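Extracellular ligand-binding receptor (Rhodopseudomonas palustris, PDB 4DQD) binds 3-phenylpyruvic acid and probably related aromatic acids, including lignin-derived ones, most likely as the periplasmic solute-binding component of a transport system. Local coordinates at residues M96-I101 with K115-D120; A29-E34 with H287-M292. One frame throughout, in Å; residues are numbered along the deposited sequence.

Interactions 1 and 2 are both largely buried, their centres about 18 Å apart, and both reach 3-phenylpyruvic acid. Interaction 1 lies near the centre of the chain, where two loops following strands 93-95 and 113-115 meet through backbone carbonyls, a lysine ammonium and a water. Interaction 2 lies farther out, where the loop after helix 18-27 meets helix 284-305 through apolar side chains and shares a second ligand, 3-hydroxypyruvic acid. The two touch directly: Val-117 CG2 packs on His-287 CG at 3.6 Å, and Met-96 SE on Leu-288 CA at 3.7 Å. Helix 284-305 thus runs from one ligand toward the other.

Interaction 1: M96-I101 with K115-D120; sequences MAAAAI and KVVPND. With PPY (3-phenylpyruvic acid), chain B.
Segments 96-101 and 115-120 run alongside each other in the same direction, mostly as loop, with CA atoms 5.6 Å apart at Ala-98 and Val-117 and 4.6 Å apart at Ala-100 and Asn-119. They follow strands 93-95 and 113-115, neighbouring parallel strands of a sheet in the periplasmic binding protein fold, and line its 3-phenylpyruvate pocket. The main polar link is the carbonyl of Ala-98, whose O accepts two bonds from opposite faces of its plane. Lys-115 NZ stands above that plane and lies 2.7 Å from Ala-98 O, while Asp-120 N approaches Ala-98 O from the other face at 3.3 Å. The lysine chain is extended as far as CE and bends only at its last torsion (chi4 -71°), which turns NZ toward the carbonyl of Ala-98. There the ammonium also donates to Val-117 O and, in the carbonyl plane on a lone pair, Lys-115 NZ donates to Asn-119 OD1 at 2.9 Å. Three oxygens therefore grip this buried charge and fix its position. A water adds a bridge, donating to Ala-97 O and accepting from Val-117 N. Apolar packing is slight: Val-117 CG1, anti to the backbone N (chi1 173°), meets Ala-98 CB at 3.7 Å and also touches the phenyl ring of the ligand. Asp-120 lays its carboxylate beside the methyl group of Ala-98, while its OD1 is held from outside by Tyr-152 and His-224. Thr-76 OG1 bonds to Ala-99 N, and Thr-76 N, together with Arg-175, binds the ligand directly. The peptide between Ala-97 and Ala-98 is engaged at both ends: its O, of Ala-97, takes the water, and its N, of Ala-98, donates to O3 of 3-phenylpyruvic acid over 3.0 Å with an N-H...O angle of 146°.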
HETATM    1  N   MSE A  96       5.331   0.513   4.023  1.00 12.66           N
HETATM    2  CA  MSE A  96       3.912   0.815   3.830  1.00 13.57           C
HETATM    3  C   MSE A  96       3.528   0.857   2.357  1.00 12.01           C
HETATM    4  O   MSE A  96       2.395   1.201   2.018  1.00 13.76           O
HETATM    5  CB  MSE A  96       3.522   2.119   4.540  1.00 13.43           C
HETATM    6  CG  MSE A  96       3.681   2.028   6.046  1.00 14.85           C
HETATM    7 SE   MSE A  96       3.206   3.685   6.946  0.77 16.45          SE
HETATM    8  CE  MSE A  96       4.676   4.859   6.329  1.00 15.59           C
ATOM      9  N   ALA A  97       4.468   0.487   1.487  1.00 11.71           N
ATOM     10  CA  ALA A  97       4.236   0.501   0.039  1.00 13.16           C
ATOM     11  C   ALA A  97       3.783  -0.866  -0.504  1.00 13.43           C
ATOM     12  O   ALA A  97       3.636  -1.823   0.259  1.00 13.18           O
ATOM     13  CB  ALA A  97       5.482   1.003  -0.687  1.00 13.64           C
ATOM     14  N   ALA A  98       3.547  -0.960  -1.815  1.00 12.61           N
ATOM     15  CA  ALA A  98       2.741  -2.081  -2.323  1.00 12.60           C
ATOM     16  C   ALA A  98       3.445  -3.107  -3.210  1.00 13.27           C
ATOM     17  O   ALA A  98       2.999  -4.253  -3.288  1.00 14.06           O
ATOM     18  CB  ALA A  98       1.508  -1.544  -3.057  1.00 13.48           C
ATOM     19  N   ALA A  99       4.508  -2.715  -3.906  1.00 13.91           N
ATOM     20  CA  ALA A  99       5.072  -3.618  -4.911  1.00 12.96           C
ATOM     21  C   ALA A  99       5.649  -4.897  -4.310  1.00 11.83           C
ATOM     22  O   ALA A  99       6.292  -4.871  -3.258  1.00 14.10           O
ATOM     23  CB  ALA A  99       6.113  -2.903  -5.766  1.00 16.23           C
ATOM     24  N   ALA A 100       5.437  -6.012  -5.004  1.00 14.54           N
ATOM     25  CA  ALA A 100       5.878  -7.307  -4.501  1.00 14.26           C
ATOM     26  C   ALA A 100       7.386  -7.350  -4.276  1.00 14.80           C
ATOM     27  O   ALA A 100       7.859  -7.993  -3.337  1.00 14.97           O
ATOM     28  CB  ALA A 100       5.456  -8.424  -5.461  1.00 15.38           C
ATOM     29  N   ILE A 101       8.133  -6.656  -5.130  1.00 14.38           N
ATOM     30  CA  ILE A 101       9.592  -6.679  -5.058  1.00 13.71           C
ATOM     31  C   ILE A 101      10.116  -6.167  -3.718  1.00 15.11           C
ATOM     32  O   ILE A 101      11.268  -6.401  -3.372  1.00 15.86           O
ATOM     33  CB  ILE A 101      10.219  -5.859  -6.218  1.00 15.77           C
ATOM     34  CG1 ILE A 101      11.719  -6.140  -6.323  1.00 21.20           C
ATOM     35  CG2 ILE A 101       9.932  -4.374  -6.049  1.00 18.31           C
ATOM     36  CD1 ILE A 101      12.023  -7.577  -6.639  1.00 28.17           C
ATOM     37  N   LYS A 115       5.559  -6.376   5.397  1.00 11.56           N
ATOM     38  CA  LYS A 115       4.771  -5.589   4.449  1.00 11.84           C
ATOM     39  C   LYS A 115       3.289  -5.881   4.590  1.00 11.75           C
ATOM     40  O   LYS A 115       2.820  -6.930   4.156  1.00 12.33           O
ATOM     41  CB  LYS A 115       5.248  -5.916   3.029  1.00 13.93           C
ATOM     42  CG  LYS A 115       4.559  -5.142   1.909  1.00 12.65           C
ATOM     43  CD  LYS A 115       5.231  -5.486   0.578  1.00 12.59           C
ATOM     44  CE  LYS A 115       4.550  -4.804  -0.581  1.00 13.12           C
ATOM     45  NZ  LYS A 115       3.205  -5.415  -0.830  1.00 13.15           N
ATOM     46  N   VAL A 116       2.545  -4.959   5.199  1.00 11.84           N
ATOM     47  CA  VAL A 116       1.115  -5.192   5.410  1.00 12.76           C
ATOM     48  C   VAL A 116       0.221  -4.992   4.183  1.00 12.10           C
ATOM     49  O   VAL A 116      -0.869  -5.544   4.136  1.00 13.24           O
ATOM     50  CB  VAL A 116       0.534  -4.353   6.576  1.00 12.88           C
ATOM     51  CG1 VAL A 116       1.209  -4.729   7.885  1.00 15.22           C
ATOM     52  CG2 VAL A 116       0.658  -2.858   6.287  1.00 14.66           C
ATOM     53  N   VAL A 117       0.645  -4.185   3.206  1.00 12.17           N
ATOM     54  CA  VAL A 117      -0.185  -4.007   2.013  1.00 11.99           C
ATOM     55  C   VAL A 117      -0.045  -5.258   1.149  1.00 12.05           C
ATOM     56  O   VAL A 117       1.062  -5.719   0.918  1.00 13.67           O
ATOM     57  CB  VAL A 117       0.263  -2.792   1.186  1.00 11.82           C
ATOM     58  CG1 VAL A 117      -0.520  -2.735  -0.141  1.00 12.77           C
ATOM     59  CG2 VAL A 117       0.071  -1.506   1.997  1.00 13.47           C
ATOM     60  N   PRO A 118      -1.163  -5.832   0.691  1.00 13.44           N
ATOM     61  CA  PRO A 118      -0.973  -7.055  -0.101  1.00 11.54           C
ATOM     62  C   PRO A 118      -0.129  -6.822  -1.352  1.00 12.99           C
ATOM     63  O   PRO A 118      -0.257  -5.790  -2.022  1.00 13.43           O
ATOM     64  CB  PRO A 118      -2.411  -7.439  -0.494  1.00 13.37           C
ATOM     65  CG  PRO A 118      -3.253  -6.867   0.629  1.00 14.37           C
ATOM     66  CD  PRO A 118      -2.587  -5.550   0.953  1.00 13.37           C
ATOM     67  N   ASN A 119       0.725  -7.790  -1.661  1.00 13.22           N
ATOM     68  CA  ASN A 119       1.577  -7.700  -2.857  1.00 13.32           C
ATOM     69  C   ASN A 119       0.787  -7.428  -4.134  1.00 12.46           C
ATOM     70  O   ASN A 119      -0.250  -8.044  -4.397  1.00 13.16           O
ATOM     71  CB  ASN A 119       2.393  -8.976  -3.042  1.00 15.57           C
ATOM     72  CG  ASN A 119       3.536  -9.109  -2.040  1.00 14.80           C
ATOM     73  OD1 ASN A 119       3.910  -8.157  -1.343  1.00 14.98           O
ATOM     74  ND2 ASN A 119       4.114 -10.295  -1.990  1.00 15.73           N
ATOM     75  N   ASP A 120       1.306  -6.519  -4.952  1.00 12.96           N
ATOM     76  CA  ASP A 120       0.612  -6.131  -6.172  1.00 12.73           C
ATOM     77  C   ASP A 120       0.392  -7.271  -7.163  1.00 14.72           C
ATOM     78  O   ASP A 120      -0.545  -7.208  -7.961  1.00 15.33           O
ATOM     79  CB  ASP A 120       1.332  -4.976  -6.875  1.00 13.26           C
ATOM     80  CG  ASP A 120       1.131  -3.656  -6.166  1.00 15.51           C
ATOM     81  OD1 ASP A 120       0.001  -3.403  -5.705  1.00 15.29           O
ATOM     82  OD2 ASP A 120       2.090  -2.870  -6.089  1.00 15.70           O
TER
HETATM   83  C1  PPY B 401       3.511   3.378  -4.961  1.00 26.34           C
HETATM   84  O1  PPY B 401       2.856   4.354  -5.420  1.00 31.14           O
HETATM   85  O2  PPY B 401       4.704   3.178  -5.192  1.00 20.38           O
HETATM   86  C2  PPY B 401       2.822   2.393  -4.140  1.00 22.19           C
HETATM   87  O3  PPY B 401       3.485   1.495  -3.611  1.00 16.85           O
HETATM   88  C3  PPY B 401       1.361   2.648  -4.108  1.00 23.67           C
HETATM   89  C1' PPY B 401       0.585   1.970  -3.050  1.00 19.33           C
HETATM   90  C2' PPY B 401      -0.608   1.372  -3.359  1.00 15.95           C
HETATM   91  C3' PPY B 401      -1.408   0.693  -2.303  1.00 20.34           C
HETATM   92  C4' PPY B 401      -0.960   0.681  -1.008  1.00 16.41           C
HETATM   93  C5' PPY B 401       0.330   1.354  -0.685  1.00 17.81           C
HETATM   94  C6' PPY B 401       1.068   1.969  -1.647  1.00 18.13           C
HETATM   95  O   HOH W   1       2.948  -2.388   2.987  1.00 14.18           O

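Interaction 2: A29-E34 with H287-M292. With 3PY (3-hydroxypyruvic acid), chain E; PPY (3-phenylpyruvic acid), chain B.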
ATOM      1  N   ALA A  29      -0.404  10.160  15.889  1.00 17.12           N
ATOM      2  CA  ALA A  29      -0.970  10.614  17.155  1.00 18.78           C
ATOM      3  C   ALA A  29      -1.959   9.623  17.768  1.00 19.99           C
ATOM      4  O   ALA A  29      -2.313   9.742  18.943  1.00 21.96           O
ATOM      5  CB  ALA A  29      -1.637  11.971  16.969  1.00 21.84           C
ATOM      6  N   ALA A  30      -2.400   8.648  16.972  1.00 17.08           N
ATOM      7  CA  ALA A  30      -3.336   7.629  17.426  1.00 18.08           C
ATOM      8  C   ALA A  30      -2.649   6.369  17.955  1.00 17.81           C
ATOM      9  O   ALA A  30      -3.312   5.462  18.487  1.00 21.98           O
ATOM     10  CB  ALA A  30      -4.318   7.266  16.296  1.00 18.88           C
ATOM     11  N   LEU A  31      -1.325   6.322  17.830  1.00 18.74           N
ATOM     12  CA  LEU A  31      -0.562   5.138  18.227  1.00 18.79           C
ATOM     13  C   LEU A  31      -0.316   5.131  19.733  1.00 18.09           C
ATOM     14  O   LEU A  31      -0.239   6.187  20.366  1.00 21.56           O
ATOM     15  CB  LEU A  31       0.764   5.071  17.460  1.00 17.08           C
ATOM     16  CG  LEU A  31       0.609   5.016  15.936  1.00 15.98           C
ATOM     17  CD1 LEU A  31       1.975   5.077  15.257  1.00 18.41           C
ATOM     18  CD2 LEU A  31      -0.158   3.763  15.513  1.00 17.78           C
ATOM     19  N   PRO A  32      -0.185   3.929  20.311  1.00 20.77           N
ATOM     20  CA  PRO A  32      -0.123   3.758  21.766  1.00 20.65           C
ATOM     21  C   PRO A  32       1.187   4.253  22.372  1.00 20.75           C
ATOM     22  O   PRO A  32       2.245   4.018  21.790  1.00 21.94           O
ATOM     23  CB  PRO A  32      -0.253   2.240  21.945  1.00 21.59           C
ATOM     24  CG  PRO A  32       0.227   1.659  20.686  1.00 22.35           C
ATOM     25  CD  PRO A  32      -0.123   2.645  19.594  1.00 20.88           C
ATOM     26  N   LYS A  33       1.091   4.924  23.518  1.00 22.78           N
ATOM     27  CA  LYS A  33       2.255   5.481  24.222  1.00 23.34           C
ATOM     28  C   LYS A  33       2.957   4.438  25.089  1.00 21.90           C
ATOM     29  O   LYS A  33       4.025   4.698  25.649  1.00 23.71           O
ATOM     30  CB  LYS A  33       1.832   6.655  25.109  1.00 34.16           C
ATOM     31  CG  LYS A  33       2.054   8.032  24.505  1.00 47.96           C
ATOM     32  CD  LYS A  33       0.978   8.395  23.494  1.00 52.32           C
ATOM     33  CE  LYS A  33       1.162   9.820  22.989  1.00 51.13           C
ATOM     34  NZ  LYS A  33       0.045  10.257  22.104  1.00 52.71           N
ATOM     35  N   GLU A  34       2.345   3.268  25.217  1.00 20.26           N
ATOM     36  CA  GLU A  34       2.911   2.181  26.009  1.00 20.19           C
ATOM     37  C   GLU A  34       2.518   0.859  25.358  1.00 21.46           C
ATOM     38  O   GLU A  34       1.368   0.688  24.946  1.00 24.17           O
ATOM     39  CB  GLU A  34       2.378   2.221  27.440  1.00 26.58           C
ATOM     40  CG  GLU A  34       3.053   1.233  28.379  1.00 28.59           C
ATOM     41  CD  GLU A  34       2.331   1.107  29.713  1.00 36.07           C
ATOM     42  OE1 GLU A  34       2.818   1.676  30.710  1.00 40.93           O
ATOM     43  OE2 GLU A  34       1.277   0.437  29.760  1.00 31.81           O
ATOM     44  N   HIS A 287      -2.216   1.627   6.782  1.00 14.42           N
ATOM     45  CA  HIS A 287      -0.978   0.897   6.525  1.00 13.79           C
ATOM     46  C   HIS A 287       0.049   1.111   7.637  1.00 14.40           C
ATOM     47  O   HIS A 287       0.878   0.242   7.899  1.00 17.79           O
ATOM     48  CB  HIS A 287      -0.423   1.256   5.157  1.00 13.45           C
ATOM     49  CG  HIS A 287      -1.397   1.027   4.049  1.00 12.47           C
ATOM     50  ND1 HIS A 287      -2.403   0.088   4.131  1.00 14.74           N
ATOM     51  CD2 HIS A 287      -1.521   1.607   2.830  1.00 12.13           C
ATOM     52  CE1 HIS A 287      -3.110   0.104   3.014  1.00 13.09           C
ATOM     53  NE2 HIS A 287      -2.592   1.010   2.206  1.00 13.23           N
ATOM     54  N   LEU A 288      -0.024   2.256   8.304  1.00 14.27           N
ATOM     55  CA  LEU A 288       0.794   2.476   9.504  1.00 14.98           C
ATOM     56  C   LEU A 288       0.183   1.718  10.677  1.00 14.16           C
ATOM     57  O   LEU A 288       0.873   1.032  11.424  1.00 13.78           O
ATOM     58  CB  LEU A 288       0.860   3.967   9.843  1.00 13.25           C
ATOM     59  CG  LEU A 288       1.568   4.328  11.152  1.00 13.96           C
ATOM     60  CD1 LEU A 288       2.965   3.696  11.247  1.00 15.85           C
ATOM     61  CD2 LEU A 288       1.645   5.851  11.350  1.00 15.48           C
ATOM     62  N   TRP A 289      -1.132   1.849  10.828  1.00 12.39           N
ATOM     63  CA  TRP A 289      -1.847   1.191  11.915  1.00 11.61           C
ATOM     64  C   TRP A 289      -1.608  -0.322  11.906  1.00 13.49           C
ATOM     65  O   TRP A 289      -1.248  -0.895  12.936  1.00 14.78           O
ATOM     66  CB  TRP A 289      -3.351   1.503  11.795  1.00 12.24           C
ATOM     67  CG  TRP A 289      -4.194   0.984  12.921  1.00 13.49           C
ATOM     68  CD1 TRP A 289      -4.901  -0.188  12.945  1.00 14.96           C
ATOM     69  CD2 TRP A 289      -4.438   1.626  14.178  1.00 15.58           C
ATOM     70  NE1 TRP A 289      -5.569  -0.311  14.140  1.00 14.35           N
ATOM     71  CE2 TRP A 289      -5.299   0.788  14.914  1.00 16.31           C
ATOM     72  CE3 TRP A 289      -4.010   2.830  14.752  1.00 16.25           C
ATOM     73  CZ2 TRP A 289      -5.745   1.116  16.200  1.00 16.77           C
ATOM     74  CZ3 TRP A 289      -4.449   3.152  16.028  1.00 18.87           C
ATOM     75  CH2 TRP A 289      -5.303   2.295  16.740  1.00 21.41           C
ATOM     76  N   ASP A 290      -1.798  -0.969  10.751  1.00 14.43           N
ATOM     77  CA  ASP A 290      -1.662  -2.425  10.675  1.00 12.02           C
ATOM     78  C   ASP A 290      -0.201  -2.835  10.902  1.00 12.01           C
ATOM     79  O   ASP A 290       0.073  -3.899  11.469  1.00 12.97           O
ATOM     80  CB  ASP A 290      -2.099  -2.963   9.301  1.00 12.46           C
ATOM     81  CG  ASP A 290      -3.613  -3.121   9.141  1.00 14.49           C
ATOM     82  OD1 ASP A 290      -4.396  -3.039  10.122  1.00 14.65           O
ATOM     83  OD2 ASP A 290      -4.013  -3.371   7.983  1.00 14.25           O
ATOM     84  N   SER A 291       0.734  -2.011  10.441  1.00 12.72           N
ATOM     85  CA  SER A 291       2.148  -2.297  10.692  1.00 13.04           C
ATOM     86  C   SER A 291       2.400  -2.318  12.196  1.00 13.62           C
ATOM     87  O   SER A 291       3.122  -3.174  12.709  1.00 13.54           O
ATOM     88  CB  SER A 291       3.053  -1.246  10.028  1.00 11.86           C
ATOM     89  OG  SER A 291       2.975  -1.328   8.611  1.00 13.40           O
HETATM   90  N   MSE A 292       1.805  -1.360  12.897  1.00 12.79           N
HETATM   91  CA  MSE A 292       1.917  -1.323  14.348  1.00 14.71           C
HETATM   92  C   MSE A 292       1.224  -2.487  15.036  1.00 16.95           C
HETATM   93  O   MSE A 292       1.637  -2.896  16.110  1.00 15.32           O
HETATM   94  CB  MSE A 292       1.457   0.027  14.900  1.00 16.43           C
HETATM   95  CG  MSE A 292       2.491   1.131  14.717  1.00 15.73           C
HETATM   96 SE   MSE A 292       4.240   0.744  15.541  0.66 18.64          SE
HETATM   97  CE  MSE A 292       3.623   0.360  17.356  1.00 14.75           C
TER
HETATM   98  C1  3PY E 404      -2.643  -1.355  16.406  1.00 36.41           C
HETATM   99  O1  3PY E 404      -2.197  -1.032  15.275  1.00 48.59           O
HETATM  100  O2  3PY E 404      -3.228  -2.460  16.584  1.00 24.96           O
HETATM  101  C2  3PY E 404      -2.466  -0.403  17.531  1.00 33.34           C
HETATM  102  O3  3PY E 404      -2.993  -0.614  18.615  1.00 29.15           O
HETATM  103  C3  3PY E 404      -1.593   0.777  17.318  1.00 29.53           C
HETATM  104  O4  3PY E 404      -0.319   0.386  17.690  1.00 31.10           O
HETATM  105  C1  PPY B 401       3.511   3.378  -4.961  1.00 26.34           C
HETATM  106  O1  PPY B 401       2.856   4.354  -5.420  1.00 31.14           O
HETATM  107  O2  PPY B 401       4.704   3.178  -5.192  1.00 20.38           O
HETATM  108  C2  PPY B 401       2.822   2.393  -4.140  1.00 22.19           C
HETATM  109  O3  PPY B 401       3.485   1.495  -3.611  1.00 16.85           O
HETATM  110  C3  PPY B 401       1.361   2.648  -4.108  1.00 23.67           C
HETATM  111  C1' PPY B 401       0.585   1.970  -3.050  1.00 19.33           C
HETATM  112  C2' PPY B 401      -0.608   1.372  -3.359  1.00 15.95           C
HETATM  113  C3' PPY B 401      -1.408   0.693  -2.303  1.00 20.34           C
HETATM  114  C4' PPY B 401      -0.960   0.681  -1.008  1.00 16.41           C
HETATM  115  C5' PPY B 401       0.330   1.354  -0.685  1.00 17.81           C
HETATM  116  C6' PPY B 401       1.068   1.969  -1.647  1.00 18.13           C
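Leu-31 carries most of the apolar contact between loop 29-34 and helix residues 287-292. Its CD2 meets Met-292 CG at 3.8 Å, the two side chains crossing at about a right angle, and its CD1 packs on Leu-288 CD2 at 4.0 Å. The same CD2 approaches Trp-289 CE3 obliquely. The indole extends toward the loop because CG is anti to the backbone N (chi1 -175°); Ala-30 O then lies at the ring edge, 3.6 Å from Trp-289 CZ3. Leu-31, Pro-32, Trp-289 and Met-292 line a second small-molecule site, separate from the 3-phenylpyruvate pocket and occupied here by 3-hydroxypyruvic acid, whose O1 sits over one face of the indole, 3.5 Å above its plane and offset toward the rim. O1 of 3-hydroxypyruvic acid is also 2.5 Å from Trp-289 O. Pro-32 CD approaches O4 of this ligand to 3.0 Å, and Arg-267, Thr-293 and Glu-296 also hydrogen-bond the ligand. His-287 NE2 lies 3.6 Å from C4' of 3-phenylpyruvic acid. Within the fold, the loop after helix 18-27 packs on helix 284-305, which meets helix 260-275 through Trp-289 and, through Met-292, Tyr-42 of strand 38-46 and Ile-71 of strand 69-71.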